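Long-range contacts in uncharacterized protein (Thermotoga maritima, PDB 2EWR), which is of unknown function but probably acts as a nucleotidyltransferase of the DNA polymerase beta type, transferring a nucleotide to an acceptor: residues V37-L42 with D55-T60; E86-H91 with I108-E113; L140-E145 with R162-E167. All coordinates share one frame; numbering follows the deposited sequence.

Contact 1: V37-L42 with D55-T60; sequences VVTGSL and DIDIQT. With EDO (1,2-ethanediol), chain C.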
# COMPACT_ATOMS: atom_id res chain seq x y z
N VAL A 37 -2.46 -5.24 -2.05
CA VAL A 37 -2.55 -4.12 -2.96
C VAL A 37 -1.41 -3.17 -2.67
O VAL A 37 -1.09 -2.93 -1.51
CB VAL A 37 -3.94 -3.43 -2.85
CG1 VAL A 37 -4.17 -2.82 -1.50
CG2 VAL A 37 -4.10 -2.41 -3.91
N VAL A 38 -0.83 -2.60 -3.72
CA VAL A 38 0.13 -1.56 -3.56
C VAL A 38 -0.63 -0.24 -3.32
O VAL A 38 -1.62 0.03 -3.97
CB VAL A 38 1.02 -1.45 -4.79
CG1 VAL A 38 2.02 -0.33 -4.67
CG2 VAL A 38 1.70 -2.79 -5.05
N THR A 39 -0.18 0.55 -2.34
CA THR A 39 -0.78 1.82 -2.00
C THR A 39 0.25 2.94 -1.94
O THR A 39 1.45 2.70 -2.06
CB THR A 39 -1.52 1.75 -0.63
OG1 THR A 39 -0.56 1.78 0.46
CG2 THR A 39 -2.36 0.45 -0.54
N GLY A 40 -0.22 4.16 -1.78
CA GLY A 40 0.70 5.24 -1.58
C GLY A 40 1.49 5.54 -2.83
O GLY A 40 1.04 5.33 -3.94
N SER A 41 2.65 6.12 -2.63
CA SER A 41 3.37 6.73 -3.73
C SER A 41 3.62 5.82 -4.91
O SER A 41 3.49 6.23 -6.05
CB SER A 41 4.70 7.33 -3.24
OG SER A 41 5.59 6.33 -2.79
N LEU A 42 4.00 4.57 -4.66
CA LEU A 42 4.23 3.67 -5.78
C LEU A 42 2.95 3.39 -6.56
O LEU A 42 2.99 3.32 -7.81
CB LEU A 42 4.88 2.33 -5.36
CG LEU A 42 5.16 1.37 -6.52
CD1 LEU A 42 6.11 1.99 -7.54
CD2 LEU A 42 5.78 0.08 -5.97
N ASP A 55 9.54 4.67 -0.56
CA ASP A 55 9.38 3.33 -0.02
C ASP A 55 8.30 2.65 -0.85
O ASP A 55 7.75 3.19 -1.84
CB ASP A 55 8.88 3.30 1.43
CG ASP A 55 9.60 4.21 2.40
OD1 ASP A 55 10.86 4.19 2.55
OD2 ASP A 55 8.83 4.90 3.10
N ILE A 56 7.94 1.45 -0.43
CA ILE A 56 6.85 0.71 -1.05
C ILE A 56 5.89 0.31 0.04
O ILE A 56 6.31 -0.27 1.03
CB ILE A 56 7.32 -0.52 -1.75
CG1 ILE A 56 8.28 -0.11 -2.89
CG2 ILE A 56 6.15 -1.32 -2.33
CD1 ILE A 56 8.88 -1.23 -3.67
N ASP A 57 4.62 0.65 -0.15
CA ASP A 57 3.58 0.34 0.84
C ASP A 57 2.68 -0.73 0.27
O ASP A 57 2.12 -0.55 -0.82
CB ASP A 57 2.74 1.58 1.12
CG ASP A 57 3.54 2.71 1.76
OD1 ASP A 57 4.50 2.46 2.51
OD2 ASP A 57 3.22 3.87 1.46
N ILE A 58 2.53 -1.82 1.02
CA ILE A 58 1.64 -2.90 0.68
C ILE A 58 0.58 -3.03 1.77
O ILE A 58 0.89 -3.18 2.96
CB ILE A 58 2.38 -4.27 0.64
CG1 ILE A 58 3.59 -4.24 -0.28
CG2 ILE A 58 1.39 -5.38 0.25
CD1 ILE A 58 3.29 -3.83 -1.69
N GLN A 59 -0.67 -2.96 1.35
CA GLN A 59 -1.81 -3.17 2.22
C GLN A 59 -2.38 -4.56 1.96
O GLN A 59 -2.43 -5.01 0.84
CB GLN A 59 -2.86 -2.06 2.04
CG GLN A 59 -4.07 -2.18 2.91
CD GLN A 59 -5.02 -1.01 2.80
OE1 GLN A 59 -4.85 -0.15 1.95
NE2 GLN A 59 -6.05 -0.99 3.65
N THR A 60 -2.83 -5.21 3.03
CA THR A 60 -3.31 -6.56 2.96
C THR A 60 -4.32 -6.78 4.09
O THR A 60 -4.71 -5.82 4.78
CB THR A 60 -2.12 -7.56 3.02
OG1 THR A 60 -2.59 -8.91 2.83
CG2 THR A 60 -1.37 -7.44 4.30
C1 EDO C . -6.71 3.19 5.72
O1 EDO C . -7.21 4.38 5.08
C2 EDO C . -7.65 2.02 5.57
O2 EDO C . -7.69 1.54 4.21
O HOH W 1 4.15 2.88 -2.12
O HOH W 2 0.56 3.91 1.47
O HOH W 3 3.45 6.83 0.10
O HOH W 4 5.12 4.75 -0.56

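Contact 2: E86-H91 with I108-E113; sequences EKICSH and IRKRLE. With EDO (1,2-ethanediol), chain C; EDO (1,2-ethanediol), chain B.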
# COMPACT_ATOMS: atom_id res chain seq x y z
N GLU A 86 -2.69 7.05 17.50
CA GLU A 86 -3.97 7.70 17.71
C GLU A 86 -4.86 7.69 16.46
O GLU A 86 -6.08 7.76 16.59
CB GLU A 86 -3.77 9.15 18.16
CG GLU A 86 -3.10 9.30 19.53
CD GLU A 86 -3.84 8.59 20.65
OE1 GLU A 86 -5.09 8.67 20.70
OE2 GLU A 86 -3.18 7.96 21.50
N LYS A 87 -4.25 7.62 15.27
CA LYS A 87 -4.98 7.76 14.01
C LYS A 87 -5.22 6.46 13.24
O LYS A 87 -6.17 6.39 12.46
CB LYS A 87 -4.26 8.70 13.04
CG LYS A 87 -4.31 10.19 13.34
CD LYS A 87 -3.76 10.98 12.12
CE LYS A 87 -3.11 12.27 12.57
NZ LYS A 87 -1.77 11.98 13.17
N ILE A 88 -4.36 5.46 13.45
CA ILE A 88 -4.33 4.24 12.61
C ILE A 88 -3.94 3.03 13.43
O ILE A 88 -3.12 3.13 14.36
CB ILE A 88 -3.23 4.31 11.49
CG1 ILE A 88 -3.57 5.37 10.45
CG2 ILE A 88 -3.07 2.92 10.76
CD1 ILE A 88 -4.58 4.90 9.44
N CYS A 89 -4.47 1.87 13.07
CA CYS A 89 -3.91 0.62 13.57
C CYS A 89 -3.85 -0.37 12.44
O CYS A 89 -4.55 -0.24 11.43
CB CYS A 89 -4.67 0.08 14.76
SG CYS A 89 -6.32 -0.47 14.43
N SER A 90 -3.00 -1.37 12.61
CA SER A 90 -2.82 -2.42 11.62
C SER A 90 -1.91 -3.50 12.19
O SER A 90 -1.27 -3.30 13.23
CB SER A 90 -2.18 -1.90 10.33
OG SER A 90 -0.80 -1.60 10.52
N HIS A 91 -1.84 -4.61 11.48
CA HIS A 91 -0.79 -5.59 11.69
C HIS A 91 0.36 -5.18 10.78
O HIS A 91 0.27 -5.35 9.56
CB HIS A 91 -1.31 -6.98 11.36
CG HIS A 91 -2.43 -7.36 12.25
ND1 HIS A 91 -2.27 -8.22 13.32
CD2 HIS A 91 -3.73 -6.99 12.25
CE1 HIS A 91 -3.42 -8.33 13.96
NE2 HIS A 91 -4.32 -7.60 13.34
N ILE A 108 -5.82 -2.56 7.99
CA ILE A 108 -5.64 -1.15 8.39
C ILE A 108 -7.00 -0.56 8.78
O ILE A 108 -7.97 -0.65 8.04
CB ILE A 108 -5.01 -0.28 7.30
CG1 ILE A 108 -3.74 -0.91 6.73
CG2 ILE A 108 -4.83 1.14 7.81
CD1 ILE A 108 -3.06 -0.08 5.69
N ARG A 109 -7.05 0.08 9.93
CA ARG A 109 -8.21 0.83 10.30
C ARG A 109 -7.81 2.23 10.69
O ARG A 109 -6.85 2.43 11.46
CB ARG A 109 -8.90 0.24 11.53
CG ARG A 109 -9.13 -1.25 11.53
CD ARG A 109 -10.10 -1.77 10.52
NE ARG A 109 -10.28 -3.17 10.84
CZ ARG A 109 -11.06 -3.66 11.80
NH1 ARG A 109 -11.89 -2.87 12.49
NH2 ARG A 109 -11.05 -4.98 12.04
N LYS A 110 -8.61 3.19 10.23
CA LYS A 110 -8.54 4.57 10.70
C LYS A 110 -9.42 4.79 11.93
O LYS A 110 -10.54 4.24 12.01
CB LYS A 110 -8.96 5.54 9.60
CG LYS A 110 -8.06 5.51 8.33
CD LYS A 110 -8.43 6.57 7.32
CE LYS A 110 -9.78 6.31 6.62
NZ LYS A 110 -9.81 4.97 5.91
N ARG A 111 -8.90 5.57 12.85
CA ARG A 111 -9.63 6.04 14.01
C ARG A 111 -10.68 7.03 13.57
O ARG A 111 -10.42 7.90 12.75
CB ARG A 111 -8.68 6.72 15.00
CG ARG A 111 -9.28 6.87 16.39
CD ARG A 111 -8.93 5.71 17.25
NE ARG A 111 -9.37 5.92 18.62
CZ ARG A 111 -8.68 6.61 19.53
NH1 ARG A 111 -7.48 7.11 19.22
NH2 ARG A 111 -9.18 6.75 20.76
N LEU A 112 -11.88 6.86 14.09
CA LEU A 112 -13.00 7.75 13.81
C LEU A 112 -13.10 8.84 14.88
O LEU A 112 -12.44 8.78 15.93
CB LEU A 112 -14.29 6.95 13.74
CG LEU A 112 -14.33 5.87 12.68
CD1 LEU A 112 -15.65 5.16 12.64
CD2 LEU A 112 -13.98 6.43 11.30
N GLU A 113 -13.93 9.86 14.61
CA GLU A 113 -14.00 11.05 15.47
C GLU A 113 -14.43 10.71 16.90
O GLU A 113 -14.05 11.37 17.84
CB GLU A 113 -14.99 12.09 14.87
CG GLU A 113 -14.53 12.68 13.54
CD GLU A 113 -15.55 13.67 12.94
OE1 GLU A 113 -16.60 13.95 13.55
OE2 GLU A 113 -15.26 14.16 11.82
C1 EDO C . -6.71 3.19 5.72
O1 EDO C . -7.21 4.38 5.08
C2 EDO C . -7.65 2.02 5.57
O2 EDO C . -7.69 1.54 4.21
C1 EDO B . 0.06 1.62 12.40
O1 EDO B . -0.17 0.22 12.53
C2 EDO B . 1.36 1.99 13.13
O2 EDO B . 1.25 1.78 14.54
O HOH W 5 -7.26 8.62 22.29
O HOH W 6 -7.95 8.56 11.79

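Contact 3: L140-E145 with R162-E167; sequences LSLEYE and RKWLNE. With EDO (1,2-ethanediol), chain C.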
# COMPACT_ATOMS: atom_id res chain seq x y z
N LEU A 140 -4.42 0.51 -5.39
CA LEU A 140 -5.61 0.99 -4.72
C LEU A 140 -6.23 2.16 -5.47
O LEU A 140 -5.53 3.05 -5.96
CB LEU A 140 -5.25 1.37 -3.29
CG LEU A 140 -6.37 1.65 -2.31
CD1 LEU A 140 -7.33 0.49 -2.18
CD2 LEU A 140 -5.75 1.96 -0.95
N SER A 141 -7.55 2.18 -5.53
CA SER A 141 -8.29 3.29 -6.10
C SER A 141 -7.75 4.65 -5.66
O SER A 141 -7.64 4.95 -4.46
CB SER A 141 -9.76 3.15 -5.67
OG SER A 141 -10.48 4.33 -5.94
N LEU A 142 -7.47 5.53 -6.63
CA LEU A 142 -6.99 6.86 -6.30
C LEU A 142 -8.05 7.68 -5.57
O LEU A 142 -7.70 8.44 -4.66
CB LEU A 142 -6.55 7.59 -7.56
CG LEU A 142 -5.36 6.97 -8.29
CD1 LEU A 142 -5.05 7.81 -9.55
CD2 LEU A 142 -4.17 6.95 -7.41
N GLU A 143 -9.32 7.54 -5.95
CA GLU A 143 -10.37 8.25 -5.23
C GLU A 143 -10.50 7.76 -3.80
O GLU A 143 -10.73 8.58 -2.88
CB GLU A 143 -11.72 8.13 -5.95
CG GLU A 143 -11.76 8.84 -7.28
CD GLU A 143 -11.72 10.39 -7.17
OE1 GLU A 143 -11.75 10.95 -6.04
OE2 GLU A 143 -11.68 11.03 -8.25
N TYR A 144 -10.33 6.46 -3.60
CA TYR A 144 -10.35 5.94 -2.23
C TYR A 144 -9.22 6.59 -1.41
O TYR A 144 -9.44 7.06 -0.29
CB TYR A 144 -10.18 4.42 -2.21
CG TYR A 144 -10.15 3.91 -0.80
CD1 TYR A 144 -11.32 3.56 -0.14
CD2 TYR A 144 -8.97 3.80 -0.10
CE1 TYR A 144 -11.29 3.10 1.18
CE2 TYR A 144 -8.95 3.38 1.21
CZ TYR A 144 -10.11 3.02 1.84
OH TYR A 144 -10.06 2.59 3.17
N GLU A 145 -8.00 6.58 -1.96
CA GLU A 145 -6.85 7.13 -1.23
C GLU A 145 -7.04 8.61 -0.97
O GLU A 145 -6.70 9.09 0.12
CB GLU A 145 -5.57 6.89 -1.98
CG GLU A 145 -5.24 5.38 -2.11
CD GLU A 145 -3.89 5.02 -1.52
OE1 GLU A 145 -3.66 5.28 -0.31
OE2 GLU A 145 -3.06 4.46 -2.27
N ARG A 162 -5.85 15.10 -6.11
CA ARG A 162 -7.08 15.76 -6.56
C ARG A 162 -6.83 16.61 -7.77
O ARG A 162 -7.59 16.59 -8.75
CB ARG A 162 -7.63 16.63 -5.43
CG ARG A 162 -8.93 17.32 -5.75
CD ARG A 162 -10.11 16.41 -5.65
NE ARG A 162 -10.39 15.69 -6.90
CZ ARG A 162 -10.77 14.42 -6.97
NH1 ARG A 162 -10.85 13.64 -5.87
NH2 ARG A 162 -11.07 13.90 -8.15
N LYS A 163 -5.77 17.40 -7.71
CA LYS A 163 -5.42 18.29 -8.80
C LYS A 163 -5.13 17.48 -10.06
O LYS A 163 -5.67 17.77 -11.12
CB LYS A 163 -4.26 19.17 -8.39
CG LYS A 163 -3.82 20.15 -9.40
CD LYS A 163 -2.70 20.97 -8.81
CE LYS A 163 -2.05 21.88 -9.81
NZ LYS A 163 -1.13 22.79 -9.07
N TRP A 164 -4.34 16.40 -9.92
CA TRP A 164 -4.07 15.52 -11.05
C TRP A 164 -5.35 14.88 -11.60
O TRP A 164 -5.55 14.87 -12.82
CB TRP A 164 -3.07 14.43 -10.64
CG TRP A 164 -2.61 13.57 -11.73
CD1 TRP A 164 -1.56 13.81 -12.56
CD2 TRP A 164 -3.17 12.31 -12.13
NE1 TRP A 164 -1.43 12.77 -13.45
CE2 TRP A 164 -2.40 11.84 -13.20
CE3 TRP A 164 -4.24 11.54 -11.68
CZ2 TRP A 164 -2.67 10.64 -13.84
CZ3 TRP A 164 -4.50 10.31 -12.30
CH2 TRP A 164 -3.71 9.88 -13.37
N LEU A 165 -6.23 14.39 -10.74
CA LEU A 165 -7.50 13.83 -11.18
C LEU A 165 -8.39 14.88 -11.81
O LEU A 165 -9.07 14.61 -12.84
CB LEU A 165 -8.25 13.16 -10.02
CG LEU A 165 -7.57 11.93 -9.41
CD1 LEU A 165 -8.13 11.63 -8.04
CD2 LEU A 165 -7.77 10.75 -10.34
N ASN A 166 -8.47 16.06 -11.21
CA ASN A 166 -9.30 17.15 -11.81
C ASN A 166 -8.81 17.53 -13.20
O ASN A 166 -9.59 17.90 -14.10
CB ASN A 166 -9.30 18.41 -10.94
CG ASN A 166 -10.06 18.23 -9.65
OD1 ASN A 166 -10.68 17.18 -9.39
ND2 ASN A 166 -10.00 19.23 -8.81
N GLU A 167 -7.50 17.49 -13.38
CA GLU A 167 -6.90 17.90 -14.62
C GLU A 167 -7.14 16.90 -15.72
O GLU A 167 -7.03 17.26 -16.89
CB GLU A 167 -5.40 18.14 -14.44
CG GLU A 167 -5.10 19.46 -13.74
CD GLU A 167 -3.69 19.58 -13.26
OE1 GLU A 167 -2.94 18.56 -13.29
OE2 GLU A 167 -3.32 20.66 -12.81
C1 EDO C . -6.71 3.19 5.72
O1 EDO C . -7.21 4.38 5.08
C2 EDO C . -7.65 2.02 5.57
O2 EDO C . -7.69 1.54 4.21

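Contact 1: V37-L42 with D55-T60
Val-37 and Gln-59 form an antiparallel hydrogen-bonded pair, Val-37 N to Gln-59 O and Gln-59 N to Val-37 O both measuring 2.9 Å, while the axes of strands 37-39 and 56-60 make an angle of 134°. Val-38 and Ile-58 follow as a non-hydrogen-bonded pair, their branched side chains sharing one face and suiting an extended backbone. As the first strand turns into its helix, Leu-42 lies alongside Ile-56, with Leu-42 CD2 3.9 Å from Ile-56 CG2. On the other face Thr-39 crosses Gln-59 at about a right angle: its methyl, CG2, sits 3.6 Å from Gln-59 OE1. Its hydroxyl leans instead over its cross-strand partner Asp-57, since OG1 stands between the backbone N and the carbonyl carbon (chi1 76°) and comes 3.4 Å from Asp-57 CB. One water joins this OG1 to Asp-57 OD2, donating a hydrogen bond to OD2 at 2.7 Å, and another joins Thr-39 O and Leu-42 N to Asp-57 N where the backbones part. Gly-40 has positive phi, and a CB on it would run into Asp-57 OD2. This glycine-serine pair followed by Asp-55 and Asp-57 matches the signature of the nucleotidyltransferase superfamily, whose aspartates typically bind catalytic metal ions; no metal is bound here. Gln-59 is extended, and its NE2 donates to O2 of an ethanediol, probably from the crystallisation liquor, at 3.1 Å. An alanine at Gln-59 would keep CB against the Thr-39 methyl but would probably leave a gap where OE1 met it and rob the diol of its amide donor. Strand 100-110 pairs with the far edge of 56-60, Leu-140 of strand 135-140 covers Val-37, Thr-39 and Gln-59, and Tyr-18 and Val-21 of helix 16-29 pack on Ile-56.

Contact 2: E86-H91 with I108-E113
Cys-89 and Arg-109 pair through two backbone hydrogen bonds, Cys-89 N to Arg-109 O and Arg-109 N to Cys-89 O, each 2.9 Å long. Beyond the strands one more backbone bond, of 2.9 Å, joins Arg-111 N to Lys-87 O. A water bridges Lys-87 O and Arg-111 O, donating to both. Van der Waals contacts line the two faces of the paired strands. On one, the thiol of Cys-89 lies 3.9 Å from its cross-strand neighbour, SG to Arg-109 CB, using the aliphatic root of a long side chain whose charged end goes elsewhere, to a salt bridge with Asp-107 and the carbonyl oxygen of Glu-118. On the other, Ile-88 lies alongside the stem of Lys-110. Ser-90 brings CB to 4.0 Å from Ile-108 CG1, while its OG donates to O1 of a second ethanediol at 2.8 Å. These residues belong to the beta hairpin of strands 88-97 and 100-110, and join its open end, farthest from the turn. Beyond that end Glu-86 and Arg-111 form a charged cluster, which arginine suits by length and by its number of N-H groups. Its CG is anti to the backbone N (chi1 -163°) and the chain then bends, laying CB, CG and CD along Glu-86 O; NH1 donates to that oxygen at 3.0 Å. The same NH1 makes a salt bridge to Glu-86 OE1 at 3.2 Å, meeting it from above the carboxylate plane, and a water links OE1 to NH2. NE is taken by Gly-115 O and the guanidinium makes a cation-pi contact with Trp-117. Within the strand, Lys-110 NZ donates to O1 of the ethanediol that Gln-59 also binds, at 2.8 Å, and forms a salt bridge with Glu-118.

Contact 3: L140-E145 with R162-E167
Glu-143 reaches from the first turn of helix 142-152 to Arg-162 near the end of the next helix. From CB its chain sets out with CG anti to the carbonyl carbon (chi1 -67°) and then bends at the next bond, which swings the carboxylate toward the second helix. There OE2 comes 3.6 Å from Leu-165 CD1, an apolar flank beside the charged group. At the tip, OE1 receives Arg-162 NH1 at 2.8 Å on its syn side, and OE2 receives Arg-162 NH2 at 2.9 Å through its syn lone pair. Each oxygen thus has its own nitrogen in an end-on, two-pronged salt bridge; the bonds are nearly straight and the two planes only 17° apart, a geometry that resists twisting of either group. Arginine suits this place because a third donor remains: NE bonds Asn-166 OD1 at 2.9 Å, one turn farther along its own helix, which holds the NE edge of the guanidinium. Glutamate suits the start of a helix, where its negative charge probably also gains from the helix dipole. Just before it, Ser-141 is the N-cap, its OG accepting from Tyr-144 N at 3.2 Å. Leu-142 makes the apolar half of the contact, its CD1 lying 3.8 Å from Trp-164 CZ3 and 4.1 Å from Leu-165 CD2, so that one methyl touches both the other leucine and, obliquely, the indole ring. The two consecutive helices run back on each other as a helical hairpin, the beginning of the first against the end of the second. Tyr-146 adds a cation-pi contact to Arg-162, Phe-44 of helix 40-46 and Gln-47 touch Leu-142, and Val-49 and Pro-50 touch Trp-164.

Overall arrangement
From the N terminus, contact 1 closes first, bringing the chain back through helix 40-46 and a loop to pair strand 36-39 with 56-60. Contact 2 follows, joining the open end of the hairpin that continues the same sheet, since 56-60 neighbours 100-110. Contact 3 closes last, folding helix 155-167 back on the start of 142-152. The three are in series, and none nests in or crosses another. They still meet in space: Gln-59 packs on Ile-108, a probable hydrogen bond runs from Gly-40 N to Glu-145 OE2, and one ethanediol is held by Gln-59, Lys-110 and Tyr-144, so the sheet and the start of helix 142-152 come together there.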